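Local coordinates for protein phenyl-3-pyruvate decarboxylase (Azospirillum brasilense, PDB 2NXW) that decarboxylates indole-3-pyruvate and phenylpyruvate with thiamine diphosphate and a magnesium ion, a reaction that for indole-3-pyruvate yields indole-3-acetaldehyde in auxin biosynthesis, at residues 37-42 and 60-65; 64-69 and 456-461; 430-435 and 465-470. All blocks are in the same frame, centred on the assembly; numbering follows the deposited sequence.

Contact 1 of 3, residues 37-42 and 60-65; sequences QAMFGI and LPLHTL
M39 and H63 anchor a short parallel ladder between 37-42 and 60-65. M39 gives its N-H to P61 O at 2.8 Å. Its carbonyl oxygen takes the N-H of H63 at 2.9 Å, almost straight at 177°. A third bond, from G41 N to H63 O at 3.0 Å, is more bent, and its donor is tilted from the carbonyl plane. Side chains are closely packed on the face that carries F40 and H63. With CG anti to its own carbonyl carbon (chi1 -61°), F40 crosses the neighbouring histidine at a slant: CD1 lies 3.7 Å from H63 CB, and CE1 meets the imidazole carbon CD2. The planes of the two rings are 45° apart. A38, small enough to fit beside them, sets its CB 3.7 Å from H63 CD2, while L65 CD1 flanks the phenyl ring further along. Trimming F40 to an alanine would probably open a gap beside H63 CB and L65 CD1 and leave the imidazole less firmly held, with A38 still against it. On the other face the long, flexible M39 bends at its last torsion, so that its methyl CE rests 3.8 Å from L62 CD1. The start of the contact is looser and more open to solvent: Q37 and P61 are exposed, P61 CD lies 3.2 Å from Q37 O, and the amide of Q37 turns away to S82. Strand 62-64 is the outermost strand of the parallel N-terminal sheet within this chain and 39-41 the next one in, the two linked through helix 48-57 as a beta-alpha-beta unit. That helix and helix 23-33 pack on M39, helices 68-82 and 427-437 pack on F40, and strand 86-90 continues the sheet.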
loop_
_atom_site.group_PDB
_atom_site.type_symbol
_atom_site.label_atom_id
_atom_site.label_comp_id
_atom_site.label_asym_id
_atom_site.label_seq_id
_atom_site.Cartn_x
_atom_site.Cartn_y
_atom_site.Cartn_z
ATOM N N GLN A 37 32.334 19.000 -6.929
ATOM C CA GLN A 37 33.568 19.578 -6.410
ATOM C C GLN A 37 34.257 18.778 -5.316
ATOM O O GLN A 37 35.380 19.092 -4.920
ATOM C CB GLN A 37 33.288 20.990 -5.897
ATOM C CG GLN A 37 32.769 21.930 -6.974
ATOM C CD GLN A 37 32.395 23.295 -6.437
ATOM O OE1 GLN A 37 31.508 23.425 -5.596
ATOM N NE2 GLN A 37 33.068 24.326 -6.928
ATOM N N ALA A 38 33.589 17.748 -4.815
ATOM C CA ALA A 38 34.171 16.935 -3.764
ATOM C C ALA A 38 33.329 15.695 -3.572
ATOM O O ALA A 38 32.234 15.590 -4.108
ATOM C CB ALA A 38 34.209 17.729 -2.462
ATOM N N MET A 39 33.871 14.748 -2.827
ATOM C CA MET A 39 33.124 13.556 -2.495
ATOM C C MET A 39 33.284 13.362 -1.007
ATOM O O MET A 39 34.402 13.301 -0.484
ATOM C CB MET A 39 33.633 12.322 -3.224
ATOM C CG MET A 39 32.731 11.116 -2.925
ATOM S SD MET A 39 33.003 9.733 -4.021
ATOM C CE MET A 39 34.625 9.363 -3.527
ATOM N N PHE A 40 32.154 13.321 -0.318
ATOM C CA PHE A 40 32.142 13.112 1.120
ATOM C C PHE A 40 31.827 11.643 1.344
ATOM O O PHE A 40 31.080 11.046 0.573
ATOM C CB PHE A 40 31.053 13.976 1.765
ATOM C CG PHE A 40 31.256 15.442 1.561
ATOM C CD1 PHE A 40 32.065 16.176 2.438
ATOM C CD2 PHE A 40 30.678 16.087 0.477
ATOM C CE1 PHE A 40 32.286 17.533 2.226
ATOM C CE2 PHE A 40 30.894 17.442 0.254
ATOM C CZ PHE A 40 31.704 18.170 1.133
ATOM N N GLY A 41 32.392 11.047 2.386
ATOM C CA GLY A 41 32.068 9.655 2.632
ATOM C C GLY A 41 32.675 9.002 3.843
ATOM O O GLY A 41 33.540 9.573 4.505
ATOM N N ILE A 42 32.176 7.809 4.152
ATOM C CA ILE A 42 32.710 6.987 5.231
ATOM C C ILE A 42 32.816 5.600 4.602
ATOM O O ILE A 42 31.840 5.061 4.080
ATOM C CB ILE A 42 31.795 6.945 6.491
ATOM C CG1 ILE A 42 31.849 8.301 7.204
ATOM C CG2 ILE A 42 32.294 5.862 7.456
ATOM C CD1 ILE A 42 30.792 8.482 8.273
ATOM N N LEU A 60 38.274 13.790 -7.505
ATOM C CA LEU A 60 37.449 14.675 -6.693
ATOM C C LEU A 60 38.080 14.647 -5.312
ATOM O O LEU A 60 38.526 13.598 -4.849
ATOM C CB LEU A 60 36.006 14.168 -6.574
ATOM C CG LEU A 60 35.069 14.189 -7.782
ATOM C CD1 LEU A 60 33.718 13.613 -7.368
ATOM C CD2 LEU A 60 34.910 15.609 -8.302
ATOM N N PRO A 61 38.163 15.805 -4.647
ATOM C CA PRO A 61 38.745 15.853 -3.306
ATOM C C PRO A 61 37.915 14.911 -2.435
ATOM O O PRO A 61 36.683 14.969 -2.468
ATOM C CB PRO A 61 38.565 17.314 -2.914
ATOM C CG PRO A 61 38.703 18.024 -4.229
ATOM C CD PRO A 61 37.886 17.158 -5.160
ATOM N N LEU A 62 38.583 14.053 -1.670
ATOM C CA LEU A 62 37.889 13.098 -0.809
ATOM C C LEU A 62 37.877 13.566 0.642
ATOM O O LEU A 62 38.928 13.709 1.264
ATOM C CB LEU A 62 38.564 11.725 -0.912
ATOM C CG LEU A 62 38.048 10.596 -0.015
ATOM C CD1 LEU A 62 36.622 10.228 -0.404
ATOM C CD2 LEU A 62 38.965 9.383 -0.158
ATOM N N HIS A 63 36.676 13.793 1.176
ATOM C CA HIS A 63 36.523 14.263 2.548
ATOM C C HIS A 63 35.750 13.272 3.389
ATOM O O HIS A 63 34.600 12.952 3.075
ATOM C CB HIS A 63 35.764 15.592 2.576
ATOM C CG HIS A 63 36.400 16.668 1.763
ATOM N ND1 HIS A 63 37.744 16.969 1.855
ATOM C CD2 HIS A 63 35.881 17.524 0.853
ATOM C CE1 HIS A 63 38.023 17.965 1.032
ATOM N NE2 HIS A 63 36.913 18.322 0.413
ATOM N N THR A 64 36.363 12.777 4.454
ATOM C CA THR A 64 35.636 11.857 5.315
ATOM C C THR A 64 35.053 12.613 6.495
ATOM O O THR A 64 35.521 13.699 6.862
ATOM C CB THR A 64 36.524 10.702 5.825
ATOM O OG1 THR A 64 37.620 11.215 6.595
ATOM C CG2 THR A 64 37.058 9.895 4.642
ATOM N N LEU A 65 33.985 12.058 7.048
ATOM C CA LEU A 65 33.348 12.647 8.211
ATOM C C LEU A 65 33.206 11.553 9.260
ATOM O O LEU A 65 33.640 10.426 9.046
ATOM C CB LEU A 65 32.001 13.255 7.813
ATOM C CG LEU A 65 32.226 14.498 6.937
ATOM C CD1 LEU A 65 30.924 14.988 6.353
ATOM C CD2 LEU A 65 32.876 15.595 7.780
#

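Contact 2 of 3, residues 64-69 and 456-461; sequences TLSHEP and GWELGN. With TPP (thiamine diphosphate), chain I.
S66 and H67 present two successive backbone N-H groups to the carboxylate of E458, which reaches them from the 3-10 segment 457-461. Starting at CB, the glutamate sets CG anti to its carbonyl carbon and bends at chi2 (-70°); these two methylenes are the spacer that brings the carboxylate to 64-69, and A70 of helix 68-82 and I432 of helix 427-437 pack on the side chain. CD settles 3.6 Å from S66 CB. OE1, using its syn lone pair, accepts from S66 N at 2.9 Å, and also lies 3.6 Å from L65 CB. OE2 takes the N-H of H67 at 2.9 Å, but at an angle of only 129° this second bond is weak. A glutamate suits the place because its two oxygens can serve both amides of a buried turn, one of them at the N-cap position, where a nearby negative charge is probably welcome. N461 adds a second grip: its ND2 donates to S66 OG at 2.9 Å, close to the amide plane, and more obliquely to E458 O at 3.2 Å, so the amide both holds the serine and ties back to its own turn. Its OD1 is held by R464, and the serine hydroxyl is also bonded to Q453 of the second subunit. Just past the turn, E68 faces away from 456-461 and puts OE2 2.6 Å from N1' of thiamine diphosphate, the position of the glutamate characteristic of this enzyme family. The contact thus joins the loop between strand 62-64 and helix 68-82 to the one between helices 449-455 and 462-465, with the second subunit packing on S66 and H67.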
loop_
_atom_site.group_PDB
_atom_site.type_symbol
_atom_site.label_atom_id
_atom_site.label_comp_id
_atom_site.label_asym_id
_atom_site.label_seq_id
_atom_site.Cartn_x
_atom_site.Cartn_y
_atom_site.Cartn_z
ATOM N N THR A 64 36.363 12.777 4.454
ATOM C CA THR A 64 35.636 11.857 5.315
ATOM C C THR A 64 35.053 12.613 6.495
ATOM O O THR A 64 35.521 13.699 6.862
ATOM C CB THR A 64 36.524 10.702 5.825
ATOM O OG1 THR A 64 37.620 11.215 6.595
ATOM C CG2 THR A 64 37.058 9.895 4.642
ATOM N N LEU A 65 33.985 12.058 7.048
ATOM C CA LEU A 65 33.348 12.647 8.211
ATOM C C LEU A 65 33.206 11.553 9.260
ATOM O O LEU A 65 33.640 10.426 9.046
ATOM C CB LEU A 65 32.001 13.255 7.813
ATOM C CG LEU A 65 32.226 14.498 6.937
ATOM C CD1 LEU A 65 30.924 14.988 6.353
ATOM C CD2 LEU A 65 32.876 15.595 7.780
ATOM N N SER A 66 32.619 11.878 10.403
ATOM C CA SER A 66 32.484 10.912 11.475
ATOM C C SER A 66 31.312 9.948 11.389
ATOM O O SER A 66 31.462 8.755 11.660
ATOM C CB SER A 66 32.364 11.646 12.813
ATOM O OG SER A 66 33.513 12.442 13.073
ATOM N N HIS A 67 30.155 10.480 11.016
ATOM C CA HIS A 67 28.903 9.707 11.002
ATOM C C HIS A 67 28.179 9.944 9.674
ATOM O O HIS A 67 28.211 11.057 9.148
ATOM C CB HIS A 67 28.071 10.203 12.199
ATOM C CG HIS A 67 27.087 9.214 12.741
ATOM N ND1 HIS A 67 26.116 9.577 13.653
ATOM C CD2 HIS A 67 26.945 7.880 12.548
ATOM C CE1 HIS A 67 25.418 8.507 13.996
ATOM N NE2 HIS A 67 25.901 7.465 13.343
ATOM N N GLU A 68 27.517 8.910 9.142
ATOM C CA GLU A 68 26.861 9.051 7.837
ATOM C C GLU A 68 25.847 10.186 7.683
ATOM O O GLU A 68 25.721 10.742 6.588
ATOM C CB GLU A 68 26.239 7.723 7.378
ATOM C CG GLU A 68 27.270 6.674 6.936
ATOM C CD GLU A 68 27.908 5.893 8.072
ATOM O OE1 GLU A 68 27.526 6.075 9.252
ATOM O OE2 GLU A 68 28.811 5.073 7.785
ATOM N N PRO A 69 25.095 10.540 8.748
ATOM C CA PRO A 69 24.155 11.649 8.539
ATOM C C PRO A 69 24.911 12.869 8.010
ATOM O O PRO A 69 24.453 13.534 7.074
ATOM C CB PRO A 69 23.583 11.885 9.942
ATOM C CG PRO A 69 23.512 10.494 10.491
ATOM C CD PRO A 69 24.878 9.915 10.069
ATOM N N GLY A 456 26.681 18.139 16.048
ATOM C CA GLY A 456 27.664 19.205 16.203
ATOM C C GLY A 456 29.090 18.687 16.340
ATOM O O GLY A 456 30.056 19.393 16.021
ATOM N N TRP A 457 29.215 17.447 16.803
ATOM C CA TRP A 457 30.502 16.788 17.020
ATOM C C TRP A 457 31.323 16.649 15.743
ATOM O O TRP A 457 32.538 16.400 15.797
ATOM C CB TRP A 457 30.247 15.406 17.645
ATOM C CG TRP A 457 29.181 15.481 18.704
ATOM C CD1 TRP A 457 27.909 14.982 18.628
ATOM C CD2 TRP A 457 29.263 16.184 19.952
ATOM N NE1 TRP A 457 27.197 15.334 19.748
ATOM C CE2 TRP A 457 28.002 16.072 20.575
ATOM C CE3 TRP A 457 30.279 16.908 20.593
ATOM C CZ2 TRP A 457 27.723 16.657 21.819
ATOM C CZ3 TRP A 457 30.006 17.495 21.824
ATOM C CH2 TRP A 457 28.732 17.365 22.426
ATOM N N GLU A 458 30.669 16.799 14.601
ATOM C CA GLU A 458 31.381 16.699 13.337
ATOM C C GLU A 458 32.455 17.781 13.217
ATOM O O GLU A 458 33.360 17.668 12.393
ATOM C CB GLU A 458 30.401 16.771 12.173
ATOM C CG GLU A 458 29.463 15.574 12.088
ATOM C CD GLU A 458 30.155 14.280 11.687
ATOM O OE1 GLU A 458 31.279 14.326 11.143
ATOM O OE2 GLU A 458 29.552 13.207 11.900
ATOM N N LEU A 459 32.380 18.802 14.069
ATOM C CA LEU A 459 33.376 19.868 14.050
ATOM C C LEU A 459 34.771 19.315 14.346
ATOM O O LEU A 459 35.773 19.963 14.026
ATOM C CB LEU A 459 33.009 20.954 15.066
ATOM C CG LEU A 459 31.838 21.860 14.673
ATOM C CD1 LEU A 459 31.446 22.690 15.896
ATOM C CD2 LEU A 459 32.231 22.781 13.503
ATOM N N GLY A 460 34.845 18.133 14.956
ATOM C CA GLY A 460 36.145 17.535 15.233
ATOM C C GLY A 460 36.926 17.209 13.964
ATOM O O GLY A 460 38.124 16.883 14.024
ATOM N N ASN A 461 36.264 17.283 12.814
ATOM C CA ASN A 461 36.907 17.006 11.530
ATOM C C ASN A 461 37.424 18.245 10.823
ATOM O O ASN A 461 38.065 18.130 9.778
ATOM C CB ASN A 461 35.925 16.288 10.601
ATOM C CG ASN A 461 35.533 14.932 11.129
ATOM O OD1 ASN A 461 36.367 14.030 11.227
ATOM N ND2 ASN A 461 34.255 14.775 11.489
HETATM N "N1'" TPP I . 29.419 2.889 9.026
HETATM C "C2'" TPP I . 28.631 2.189 9.854
HETATM C CM2 TPP I . 27.365 2.836 10.401
HETATM N "N3'" TPP I . 28.944 0.939 10.205
HETATM C "C4'" TPP I . 30.077 0.321 9.742
HETATM N "N4'" TPP I . 30.332 -0.975 10.087
HETATM C "C5'" TPP I . 30.965 1.048 8.887
HETATM C "C6'" TPP I . 30.581 2.360 8.539
HETATM C "C7'" TPP I . 32.295 0.442 8.319
HETATM N N3 TPP I . 33.327 0.077 9.390
HETATM C C2 TPP I . 33.418 -1.193 9.786
HETATM S S1 TPP I . 34.724 -1.179 10.937
HETATM C C5 TPP I . 35.093 0.536 10.855
HETATM C C4 TPP I . 34.190 0.992 9.904
HETATM C CM4 TPP I . 34.190 2.467 9.469
HETATM C C6 TPP I . 36.133 1.242 11.613
HETATM C C7 TPP I . 35.745 1.325 13.091
HETATM O O7 TPP I . 36.696 2.182 13.679
HETATM P PA TPP I . 36.662 2.121 15.260
HETATM O O1A TPP I . 35.302 2.405 15.831
HETATM O O2A TPP I . 37.684 3.215 15.736
HETATM O O3A TPP I . 37.156 0.676 15.843
HETATM P PB TPP I . 38.550 0.001 15.245
HETATM O O1B TPP I . 39.665 1.057 15.270
HETATM O O2B TPP I . 38.872 -1.160 16.218
HETATM O O3B TPP I . 38.346 -0.533 13.858
#

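Contact 3 of 3, residues 430-435 and 465-470; sequences AGIGAQ and LGIDPI
The helical segment 430-435 runs past an irregular connection, 465-470, and the closest pair of CA atoms across the two is that of Q435 and I467, 6.6 Å apart. The helix is regular here, with Q435 N bonded to G431 O, whereas 465-470 leaves its own short helix at G466. There helix 462-465 ends in a Schellman motif: G466 has a phi of 71°, a value that glycine adopts without the strain a side chain would bring. The turn redirects the chain from helix 462-465 into strand 470-475, completing a beta-alpha-beta crossover from strand 443-448 in the C-terminal thiamine diphosphate-binding domain. Branched aliphatic residues fill the angle so made. I432 sets its CG2 3.6 Å from L465 CD1 and 3.8 Å from I467 CD1, crossing each of the two at about a right angle. I467 holds CG1 between its backbone N and carbonyl carbon (chi1 62°), which sends CD1 to I432 and turns CG2 toward the glutamine, 3.8 Å from Q435 CG. Long and extended, Q435 lays its aliphatic part against this isoleucine and carries its amide on to D468 and P469, the amide and carboxylate planes standing 67° apart. The aspartate is secured by others: D468 OD2 forms a salt bridge with R530 and accepts the N-H of G531.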
loop_
_atom_site.group_PDB
_atom_site.type_symbol
_atom_site.label_atom_id
_atom_site.label_comp_id
_atom_site.label_asym_id
_atom_site.label_seq_id
_atom_site.Cartn_x
_atom_site.Cartn_y
_atom_site.Cartn_z
ATOM N N ALA A 430 26.202 20.819 7.361
ATOM C CA ALA A 430 26.001 21.613 6.149
ATOM C C ALA A 430 27.043 22.731 6.105
ATOM O O ALA A 430 27.588 23.030 5.042
ATOM C CB ALA A 430 24.590 22.196 6.119
ATOM N N GLY A 431 27.320 23.352 7.248
ATOM C CA GLY A 431 28.326 24.400 7.268
ATOM C C GLY A 431 29.667 23.816 6.859
ATOM O O GLY A 431 30.440 24.453 6.141
ATOM N N ILE A 432 29.944 22.603 7.319
ATOM C CA ILE A 432 31.200 21.931 6.990
ATOM C C ILE A 432 31.261 21.603 5.494
ATOM O O ILE A 432 32.267 21.881 4.827
ATOM C CB ILE A 432 31.358 20.647 7.848
ATOM C CG1 ILE A 432 31.715 21.035 9.287
ATOM C CG2 ILE A 432 32.397 19.711 7.229
ATOM C CD1 ILE A 432 31.580 19.898 10.285
ATOM N N GLY A 433 30.188 21.033 4.953
ATOM C CA GLY A 433 30.182 20.691 3.538
ATOM C C GLY A 433 30.332 21.918 2.661
ATOM O O GLY A 433 31.102 21.927 1.686
ATOM N N ALA A 434 29.596 22.971 2.999
ATOM C CA ALA A 434 29.669 24.195 2.222
ATOM C C ALA A 434 31.070 24.779 2.294
ATOM O O ALA A 434 31.635 25.159 1.267
ATOM C CB ALA A 434 28.645 25.217 2.729
ATOM N N GLN A 435 31.660 24.845 3.485
ATOM C CA GLN A 435 32.987 25.438 3.553
ATOM C C GLN A 435 34.039 24.586 2.833
ATOM O O GLN A 435 35.024 25.122 2.319
ATOM C CB GLN A 435 33.386 25.739 5.007
ATOM C CG GLN A 435 34.616 26.672 5.046
ATOM C CD GLN A 435 34.805 27.457 6.335
ATOM O OE1 GLN A 435 35.927 27.917 6.628
ATOM N NE2 GLN A 435 33.739 27.638 7.098
ATOM N N LEU A 465 40.007 18.659 7.467
ATOM C CA LEU A 465 39.370 19.197 6.275
ATOM C C LEU A 465 39.926 20.569 5.887
ATOM O O LEU A 465 39.658 21.071 4.791
ATOM C CB LEU A 465 37.867 19.311 6.509
ATOM C CG LEU A 465 37.117 17.996 6.707
ATOM C CD1 LEU A 465 35.720 18.307 7.227
ATOM C CD2 LEU A 465 37.059 17.224 5.388
ATOM N N GLY A 466 40.691 21.170 6.790
ATOM C CA GLY A 466 41.278 22.474 6.519
ATOM C C GLY A 466 40.289 23.622 6.498
ATOM O O GLY A 466 40.441 24.557 5.715
ATOM N N ILE A 467 39.266 23.553 7.346
ATOM C CA ILE A 467 38.264 24.611 7.410
ATOM C C ILE A 467 38.120 25.137 8.844
ATOM O O ILE A 467 38.537 24.471 9.799
ATOM C CB ILE A 467 36.889 24.125 6.891
ATOM C CG1 ILE A 467 36.371 22.983 7.765
ATOM C CG2 ILE A 467 37.013 23.696 5.422
ATOM C CD1 ILE A 467 34.948 22.534 7.429
ATOM N N ASP A 468 37.516 26.315 8.976
ATOM C CA ASP A 468 37.387 26.977 10.280
ATOM C C ASP A 468 36.072 27.735 10.459
ATOM O O ASP A 468 36.061 28.930 10.771
ATOM C CB ASP A 468 38.554 27.958 10.454
ATOM C CG ASP A 468 38.635 29.000 9.333
ATOM O OD1 ASP A 468 37.849 28.956 8.367
ATOM O OD2 ASP A 468 39.510 29.877 9.425
ATOM N N PRO A 469 34.936 27.044 10.310
ATOM C CA PRO A 469 33.660 27.747 10.466
ATOM C C PRO A 469 33.413 28.360 11.841
ATOM O O PRO A 469 34.015 27.940 12.842
ATOM C CB PRO A 469 32.628 26.663 10.128
ATOM C CG PRO A 469 33.297 25.407 10.600
ATOM C CD PRO A 469 34.735 25.593 10.133
ATOM N N ILE A 470 32.557 29.383 11.854
ATOM C CA ILE A 470 32.145 30.035 13.103
ATOM C C ILE A 470 30.790 29.403 13.386
ATOM O O ILE A 470 29.925 29.344 12.502
ATOM C CB ILE A 470 31.954 31.553 12.939
ATOM C CG1 ILE A 470 33.302 32.204 12.604
ATOM C CG2 ILE A 470 31.406 32.160 14.247
ATOM C CD1 ILE A 470 33.207 33.695 12.246
#

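Overall arrangement
The three contacts touch one another, their centres 11 to 13 Å apart: contact 1 lies within the N-terminal domain, contact 3 within the C-terminal one, and contact 2 bridges them. Contacts 1 and 2 share T64 and L65, and I42 CD1 of the first lies 3.4 Å from E68 N of the second. I42 is also about 4 Å, side chain to cofactor, from the thiamine diphosphate that E68 approaches, which backbone groups of the second subunit bind further. Contact 3, away from the cofactor sites, backs both: H63 CB is 3.5 Å from L465 CD2, and E458 O 3.5 Å from I432 CD1. L65 also reaches contact 3, its CD2 4.0 Å from L465 CD1.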